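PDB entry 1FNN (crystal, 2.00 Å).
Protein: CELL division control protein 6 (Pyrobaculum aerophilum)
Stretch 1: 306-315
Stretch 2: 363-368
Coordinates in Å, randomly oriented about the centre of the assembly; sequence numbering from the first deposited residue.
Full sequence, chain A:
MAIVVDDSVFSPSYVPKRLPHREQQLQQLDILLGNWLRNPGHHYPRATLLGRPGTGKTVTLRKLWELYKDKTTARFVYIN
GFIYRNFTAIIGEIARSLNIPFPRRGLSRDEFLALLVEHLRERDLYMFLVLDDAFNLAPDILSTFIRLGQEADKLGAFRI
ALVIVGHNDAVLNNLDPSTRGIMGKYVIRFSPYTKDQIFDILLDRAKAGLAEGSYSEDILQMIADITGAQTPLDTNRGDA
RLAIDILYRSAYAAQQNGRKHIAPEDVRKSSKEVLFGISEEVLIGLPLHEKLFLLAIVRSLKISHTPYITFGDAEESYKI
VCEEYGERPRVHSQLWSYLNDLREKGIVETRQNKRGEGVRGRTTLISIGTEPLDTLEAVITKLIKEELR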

ATOM      1  N   THR A 306     -15.837 -18.110 -11.774  1.00 46.10           N
ATOM      2  CA  THR A 306     -15.398 -16.928 -12.530  1.00 46.30           C
ATOM      3  C   THR A 306     -15.411 -15.815 -11.523  1.00 44.75           C
ATOM      4  O   THR A 306     -16.063 -15.991 -10.473  1.00 43.80           O
ATOM      5  CB  THR A 306     -16.388 -16.836 -13.697  1.00 54.40           C
ATOM      6  OG1 THR A 306     -15.715 -16.629 -14.943  1.00 58.40           O
ATOM      7  CG2 THR A 306     -17.463 -15.786 -13.533  1.00 38.41           C
ATOM      8  N   PRO A 307     -14.455 -14.899 -11.543  1.00 45.54           N
ATOM      9  CA  PRO A 307     -14.425 -13.805 -10.570  1.00 43.99           C
ATOM     10  C   PRO A 307     -15.747 -13.031 -10.536  1.00 41.90           C
ATOM     11  O   PRO A 307     -16.210 -12.633  -9.452  1.00 41.64           O
ATOM     12  CB  PRO A 307     -13.259 -12.930 -11.031  1.00 44.14           C
ATOM     13  CG  PRO A 307     -12.387 -13.883 -11.825  1.00 44.16           C
ATOM     14  CD  PRO A 307     -13.402 -14.734 -12.587  1.00 45.84           C
ATOM     15  N   TYR A 308     -16.342 -12.740 -11.690  1.00 40.51           N
ATOM     16  CA  TYR A 308     -17.573 -11.948 -11.712  1.00 41.11           C
ATOM     17  C   TYR A 308     -18.788 -12.663 -12.295  1.00 41.36           C
ATOM     18  O   TYR A 308     -18.681 -13.597 -13.095  1.00 39.90           O
ATOM     19  CB  TYR A 308     -17.409 -10.670 -12.552  1.00 41.04           C
ATOM     20  CG  TYR A 308     -16.319  -9.784 -12.009  1.00 44.28           C
ATOM     21  CD1 TYR A 308     -14.994  -9.953 -12.477  1.00 44.90           C
ATOM     22  CD2 TYR A 308     -16.571  -8.813 -11.065  1.00 38.33           C
ATOM     23  CE1 TYR A 308     -13.984  -9.143 -11.981  1.00 41.97           C
ATOM     24  CE2 TYR A 308     -15.555  -8.021 -10.587  1.00 41.99           C
ATOM     25  CZ  TYR A 308     -14.255  -8.184 -11.046  1.00 42.30           C
ATOM     26  OH  TYR A 308     -13.280  -7.360 -10.524  1.00 41.46           O
ATOM     27  N   ILE A 309     -19.977 -12.319 -11.758  1.00 42.45           N
ATOM     28  CA  ILE A 309     -21.214 -12.786 -12.413  1.00 40.76           C
ATOM     29  C   ILE A 309     -22.036 -11.529 -12.655  1.00 40.78           C
ATOM     30  O   ILE A 309     -21.825 -10.439 -12.119  1.00 41.03           O
ATOM     31  CB  ILE A 309     -21.946 -13.912 -11.709  1.00 43.99           C
ATOM     32  CG1 ILE A 309     -22.185 -13.646 -10.212  1.00 48.22           C
ATOM     33  CG2 ILE A 309     -21.233 -15.252 -11.801  1.00 42.12           C
ATOM     34  CD1 ILE A 309     -23.380 -12.804  -9.896  1.00 44.43           C
ATOM     35  N   THR A 310     -22.939 -11.583 -13.605  1.00 34.27           N
ATOM     36  CA  THR A 310     -23.722 -10.419 -14.001  1.00 37.57           C
ATOM     37  C   THR A 310     -24.887 -10.188 -13.046  1.00 36.47           C
ATOM     38  O   THR A 310     -25.284 -11.144 -12.380  1.00 37.31           O
ATOM     39  CB  THR A 310     -24.267 -10.568 -15.434  1.00 48.83           C
ATOM     40  OG1 THR A 310     -25.143 -11.698 -15.501  1.00 55.75           O
ATOM     41  CG2 THR A 310     -23.126 -10.770 -16.420  1.00 32.17           C
ATOM     42  N   PHE A 311     -25.486  -9.028 -12.978  1.00 37.68           N
ATOM     43  CA  PHE A 311     -26.683  -8.767 -12.185  1.00 41.70           C
ATOM     44  C   PHE A 311     -27.821  -9.671 -12.661  1.00 44.39           C
ATOM     45  O   PHE A 311     -28.520 -10.270 -11.832  1.00 38.28           O
ATOM     46  CB  PHE A 311     -27.066  -7.287 -12.199  1.00 43.22           C
ATOM     47  CG  PHE A 311     -28.311  -6.987 -11.370  1.00 47.02           C
ATOM     48  CD1 PHE A 311     -28.190  -6.467 -10.100  1.00 51.88           C
ATOM     49  CD2 PHE A 311     -29.571  -7.230 -11.865  1.00 54.05           C
ATOM     50  CE1 PHE A 311     -29.305  -6.189  -9.331  1.00 57.22           C
ATOM     51  CE2 PHE A 311     -30.698  -6.959 -11.108  1.00 59.97           C
ATOM     52  CZ  PHE A 311     -30.557  -6.437  -9.837  1.00 48.24           C
ATOM     53  N   GLY A 312     -27.960  -9.896 -13.967  1.00 46.66           N
ATOM     54  CA  GLY A 312     -28.985 -10.788 -14.496  1.00 47.41           C
ATOM     55  C   GLY A 312     -28.835 -12.219 -14.019  1.00 49.77           C
ATOM     56  O   GLY A 312     -29.780 -12.971 -13.695  1.00 45.16           O
ATOM     57  N   ASP A 313     -27.570 -12.693 -13.965  1.00 45.46           N
ATOM     58  CA  ASP A 313     -27.279 -13.998 -13.416  1.00 41.74           C
ATOM     59  C   ASP A 313     -27.789 -14.094 -11.973  1.00 37.13           C
ATOM     60  O   ASP A 313     -28.331 -15.129 -11.561  1.00 38.55           O
ATOM     61  CB  ASP A 313     -25.764 -14.279 -13.391  1.00 46.21           C
ATOM     62  CG  ASP A 313     -25.378 -15.696 -13.035  1.00 66.33           C
ATOM     63  OD1 ASP A 313     -26.173 -16.476 -12.456  1.00 65.61           O
ATOM     64  OD2 ASP A 313     -24.213 -16.082 -13.339  1.00 72.95           O
ATOM     65  N   ALA A 314     -27.387 -13.132 -11.149  1.00 35.04           N
ATOM     66  CA  ALA A 314     -27.771 -13.154  -9.735  1.00 36.90           C
ATOM     67  C   ALA A 314     -29.324 -13.168  -9.585  1.00 36.45           C
ATOM     68  O   ALA A 314     -29.849 -13.734  -8.631  1.00 33.57           O
ATOM     69  CB  ALA A 314     -27.180 -11.876  -9.141  1.00 34.16           C
ATOM     70  N   GLU A 315     -30.006 -12.379 -10.376  1.00 38.67           N
ATOM     71  CA  GLU A 315     -31.478 -12.282 -10.327  1.00 44.48           C
ATOM     72  C   GLU A 315     -32.142 -13.578 -10.769  1.00 43.85           C
ATOM     73  O   GLU A 315     -32.922 -14.153  -9.981  1.00 44.72           O
ATOM     74  CB  GLU A 315     -32.017 -11.100 -11.136  1.00 47.65           C
ATOM     75  CG  GLU A 315     -33.560 -11.108 -11.114  1.00 51.98           C
ATOM     76  CD  GLU A 315     -34.167  -9.805 -11.580  1.00 58.90           C
ATOM     77  OE1 GLU A 315     -33.482  -9.082 -12.318  1.00 49.96           O
ATOM     78  OE2 GLU A 315     -35.328  -9.480 -11.220  1.00 57.09           O
ATOM     79  N   THR A 363     -24.557  -5.029 -17.883  1.00 64.06           N
ATOM     80  CA  THR A 363     -23.425  -4.157 -17.650  1.00 62.47           C
ATOM     81  C   THR A 363     -22.923  -4.200 -16.205  1.00 59.78           C
ATOM     82  O   THR A 363     -21.739  -3.844 -16.041  1.00 61.51           O
ATOM     83  CB  THR A 363     -23.631  -2.680 -18.024  1.00 68.55           C
ATOM     84  OG1 THR A 363     -24.905  -2.186 -17.604  1.00 73.16           O
ATOM     85  CG2 THR A 363     -23.465  -2.476 -19.526  1.00 72.47           C
ATOM     86  N   THR A 364     -23.714  -4.622 -15.223  1.00 52.40           N
ATOM     87  CA  THR A 364     -23.164  -4.616 -13.858  1.00 46.91           C
ATOM     88  C   THR A 364     -22.576  -5.967 -13.524  1.00 44.22           C
ATOM     89  O   THR A 364     -23.304  -6.966 -13.631  1.00 40.00           O
ATOM     90  CB  THR A 364     -24.200  -4.218 -12.792  1.00 47.66           C
ATOM     91  OG1 THR A 364     -24.621  -2.875 -13.064  1.00 44.88           O
ATOM     92  CG2 THR A 364     -23.559  -4.157 -11.419  1.00 46.05           C
ATOM     93  N   LEU A 365     -21.335  -5.990 -12.998  1.00 38.49           N
ATOM     94  CA  LEU A 365     -20.708  -7.229 -12.652  1.00 36.04           C
ATOM     95  C   LEU A 365     -20.544  -7.324 -11.145  1.00 34.85           C
ATOM     96  O   LEU A 365     -20.304  -6.318 -10.499  1.00 36.81           O
ATOM     97  CB  LEU A 365     -19.293  -7.389 -13.268  1.00 41.37           C
ATOM     98  CG  LEU A 365     -19.241  -7.334 -14.802  1.00 50.12           C
ATOM     99  CD1 LEU A 365     -17.792  -7.298 -15.306  1.00 46.77           C
ATOM    100  CD2 LEU A 365     -19.987  -8.507 -15.434  1.00 43.74           C
ATOM    101  N   ILE A 366     -20.685  -8.535 -10.624  1.00 34.20           N
ATOM    102  CA  ILE A 366     -20.589  -8.696  -9.174  1.00 35.21           C
ATOM    103  C   ILE A 366     -19.545  -9.728  -8.792  1.00 32.96           C
ATOM    104  O   ILE A 366     -19.505 -10.858  -9.303  1.00 37.03           O
ATOM    105  CB  ILE A 366     -21.964  -9.198  -8.629  1.00 35.55           C
ATOM    106  CG1 ILE A 366     -23.095  -8.215  -9.017  1.00 35.38           C
ATOM    107  CG2 ILE A 366     -21.933  -9.320  -7.104  1.00 29.98           C
ATOM    108  CD1 ILE A 366     -24.458  -8.897  -8.787  1.00 41.44           C
ATOM    109  N   SER A 367     -18.809  -9.382  -7.746  1.00 33.34           N
ATOM    110  CA  SER A 367     -17.832 -10.343  -7.242  1.00 32.73           C
ATOM    111  C   SER A 367     -17.894 -10.393  -5.738  1.00 27.97           C
ATOM    112  O   SER A 367     -18.278  -9.416  -5.072  1.00 36.32           O
ATOM    113  CB  SER A 367     -16.403  -9.822  -7.641  1.00 36.67           C
ATOM    114  OG  SER A 367     -15.472 -10.546  -6.819  1.00 33.37           O
ATOM    115  N   ILE A 368     -17.532 -11.489  -5.146  1.00 28.90           N
ATOM    116  CA  ILE A 368     -17.330 -11.585  -3.713  1.00 31.16           C
ATOM    117  C   ILE A 368     -15.815 -11.976  -3.606  1.00 34.90           C
ATOM    118  O   ILE A 368     -15.488 -13.165  -3.601  1.00 36.48           O
ATOM    119  CB  ILE A 368     -18.199 -12.624  -3.020  1.00 32.13           C
ATOM    120  CG1 ILE A 368     -19.685 -12.124  -3.015  1.00 37.40           C
ATOM    121  CG2 ILE A 368     -17.765 -12.905  -1.594  1.00 32.45           C
ATOM    122  CD1 ILE A 368     -20.599 -13.285  -2.571  1.00 36.76           C
TER
HETATM  123  O   HOH W   1     -15.914 -13.218  -7.076  1.00 35.53           O

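The contact is a short antiparallel β-pairing that runs straight into a helix start, so that backbone hydrogen bonds set the register and one isoleucine fills the angle between strand and helix. Its centre is the pair I309 and I366, which bond to each other twice: I309 N donates to I366 O at 2.9 Å, and I366 N donates to I309 O at 2.7 Å. A third bond, from F311 N to T364 O at 3.1 Å, continues the bonding two residues further along, although F311 already belongs to the helix. The first turn of a helix leaves its amide hydrogens without partners from within the helix, and here the neighbouring strand takes one of them.

Alongside these bonds, CA-H...O contacts use the same carbonyls again. I366 O lies 3.3 Å from Y308 CA, I309 O lies 3.4 Å from L365 CA, and T364 O lies 3.5 Å from T310 CA. Such close spacing is typical of antiparallel strands. These contacts are made by backbone atoms, while the side chains of the bridged pairs alternate between the two faces of the sheet.

One face carries I309 and I366, both buried. I366 has the largest share of the contact, with 94 Å² covered. Its m, t rotamer extends CD1 to the helix, where it sits 4.1 Å from both F311 CA and A314 CB. The small methyl of A314, pointing toward the strand, gives the isoleucine a surface to rest on. I309 closes the pair with its CD1 4.1 Å from I366 CB. β-Branched residues suit this place twice over, since they favour extended backbone and fill the space next to it.

The other face, with T310 and L365, is more open. T310 CG2 meets L365 CD2 at 4.0 Å, a modest apolar touch beside the non-hydrogen-bonded pair. The threonine has a second task: as N-cap, its OG1 accepts from D313 N at 3.0 Å, while T310 O accepts from A314 N at 3.1 Å. One residue therefore ends the strand and starts the helix, its p rotamer allowing the hydroxyl to cap while the methyl reaches the leucine.

At the far end, the buried Y308 lays its ring obliquely along the partner strand, with CD2 3.8 Å from L365 CB and CE2 3.6 Å from S367 CB. S367 CB also lies 3.3 Å from P307 O. The serine suits this end through its hydroxyl: a water donates to S367 OG at 2.7 Å and to P307 O at 2.5 Å, and so links the two stretches beyond the last direct backbone bond.

The rules to be read from this contact are compact. Reciprocal backbone bonds fix the register, a long aliphatic side chain spans the gap to an alanine on the helix, and a capping threonine makes the turn from strand to helix. The two stretches together bury 457 Å², both sides summed.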